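Local coordinates for tubulin-like protein CetZ (Methanosaeta thermophila, PDB 3ZID) that binds GTP as a tubulin/FtsZ-type GTPase of the archaeal cytoskeleton and is probably involved in controlling cell shape, at residues Phe221-Gly227 against Gly271-Ile275. Coordinates in Å, arbitrary orientation, origin at the centre of the assembly. Residue numbers count along the deposited sequence, not the author numbering.
Sequences FKTVMNG and GRAMI
R272 lays its extended side chain (m, t, t, t) over the C-terminal end of alpha-helical 221-225, its guanidinium face over G227, with R272 NH1 3.6 Å from G227 CA. R272 NH1 also donates to T223 O (2.8 Å, N-H...O angle 156°), a carbonyl of the last helical turn; N226, at phi/psi -95/11, is the first residue to leave helical geometry. An ideal CB on G227 would clash with R272 CD. Helix and strand 271-275, extended from R272 onward, run only roughly antiparallel (145°), their axes approaching to 7.6 Å, with V224 and R272 in register (CA to CA 5.3 Å). Strand alternation directs R272 and M274 toward the helix and A273 away, onto L320. V224 (t) packs CG2 4.2 Å from M274 CB and 3.7 Å from A273 O; M274 (t, t, p) brings CE to 3.6 Å from CD1 of F221 (chi1 t), where L204 of helix 186-210 touches both side chains. F221 also meets V138 of the parallel nucleotide-binding sheet. The helix thus packs between two sheets, joining the GTPase domain to the C-terminal mixed-sheet domain, as in the tubulin/FtsZ fold.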
# COMPACT_ATOMS: atom_id res chain seq x y z
N PHE A 221 10.28 -8.89 -11.55
CA PHE A 221 9.46 -8.17 -10.59
C PHE A 221 8.35 -9.09 -10.05
O PHE A 221 8.15 -9.19 -8.83
CB PHE A 221 8.89 -6.91 -11.25
CG PHE A 221 7.97 -6.13 -10.36
CD1 PHE A 221 8.44 -5.55 -9.19
CD2 PHE A 221 6.65 -5.94 -10.72
CE1 PHE A 221 7.59 -4.82 -8.37
CE2 PHE A 221 5.80 -5.21 -9.91
CZ PHE A 221 6.26 -4.65 -8.73
N LYS A 222 7.64 -9.77 -10.94
CA LYS A 222 6.60 -10.69 -10.49
C LYS A 222 7.17 -11.77 -9.59
O LYS A 222 6.55 -12.12 -8.58
CB LYS A 222 5.88 -11.34 -11.67
CG LYS A 222 5.09 -10.40 -12.53
CD LYS A 222 4.60 -11.11 -13.78
CE LYS A 222 3.43 -12.03 -13.47
NZ LYS A 222 2.27 -11.27 -12.93
N THR A 223 8.33 -12.29 -9.95
CA THR A 223 8.99 -13.34 -9.17
C THR A 223 9.24 -12.91 -7.71
O THR A 223 9.02 -13.69 -6.78
CB THR A 223 10.34 -13.76 -9.81
OG1 THR A 223 10.10 -14.43 -11.06
CG2 THR A 223 11.14 -14.67 -8.89
N VAL A 224 9.73 -11.69 -7.53
CA VAL A 224 9.90 -11.11 -6.21
C VAL A 224 8.54 -10.96 -5.50
O VAL A 224 8.36 -11.46 -4.40
CB VAL A 224 10.63 -9.75 -6.27
CG1 VAL A 224 10.62 -9.07 -4.91
CG2 VAL A 224 12.06 -9.95 -6.76
N MET A 225 7.58 -10.32 -6.16
CA MET A 225 6.31 -9.97 -5.52
C MET A 225 5.51 -11.20 -5.09
O MET A 225 4.76 -11.16 -4.11
CB MET A 225 5.45 -9.12 -6.46
CG MET A 225 6.07 -7.77 -6.85
SD MET A 225 6.21 -6.71 -5.41
CE MET A 225 4.49 -6.40 -5.09
N ASN A 226 5.69 -12.29 -5.82
CA ASN A 226 4.96 -13.51 -5.53
C ASN A 226 5.72 -14.48 -4.64
O ASN A 226 5.31 -15.61 -4.47
CB ASN A 226 4.53 -14.19 -6.82
CG ASN A 226 3.44 -13.43 -7.53
OD1 ASN A 226 2.55 -12.88 -6.90
ND2 ASN A 226 3.53 -13.35 -8.85
N GLY A 227 6.83 -14.03 -4.07
CA GLY A 227 7.59 -14.90 -3.19
C GLY A 227 7.03 -14.89 -1.78
O GLY A 227 6.22 -14.03 -1.42
N GLY A 271 12.68 -12.61 1.82
CA GLY A 271 13.10 -13.77 1.05
C GLY A 271 13.64 -13.46 -0.34
O GLY A 271 14.56 -14.12 -0.81
N ARG A 272 13.05 -12.47 -1.00
CA ARG A 272 13.45 -12.04 -2.34
C ARG A 272 13.53 -10.53 -2.43
O ARG A 272 12.83 -9.82 -1.70
CB ARG A 272 12.49 -12.57 -3.41
CG ARG A 272 12.47 -14.08 -3.53
CD ARG A 272 11.31 -14.59 -4.36
NE ARG A 272 11.20 -16.04 -4.24
CZ ARG A 272 10.38 -16.81 -4.95
NH1 ARG A 272 9.58 -16.28 -5.86
NH2 ARG A 272 10.36 -18.12 -4.74
N ALA A 273 14.40 -10.05 -3.31
CA ALA A 273 14.51 -8.61 -3.55
C ALA A 273 14.91 -8.28 -5.00
O ALA A 273 15.54 -9.08 -5.69
CB ALA A 273 15.47 -7.97 -2.57
N MET A 274 14.48 -7.11 -5.46
CA MET A 274 14.95 -6.52 -6.69
C MET A 274 15.59 -5.18 -6.29
O MET A 274 14.95 -4.35 -5.65
CB MET A 274 13.80 -6.29 -7.68
CG MET A 274 14.24 -5.76 -9.06
SD MET A 274 12.85 -5.65 -10.22
CE MET A 274 11.82 -4.44 -9.43
N ILE A 275 16.87 -5.01 -6.59
CA ILE A 275 17.57 -3.77 -6.28
C ILE A 275 17.87 -3.01 -7.58
O ILE A 275 18.50 -3.56 -8.47
CB ILE A 275 18.91 -4.03 -5.54
CG1 ILE A 275 18.73 -4.95 -4.34
CG2 ILE A 275 19.57 -2.72 -5.14
CD1 ILE A 275 17.89 -4.39 -3.24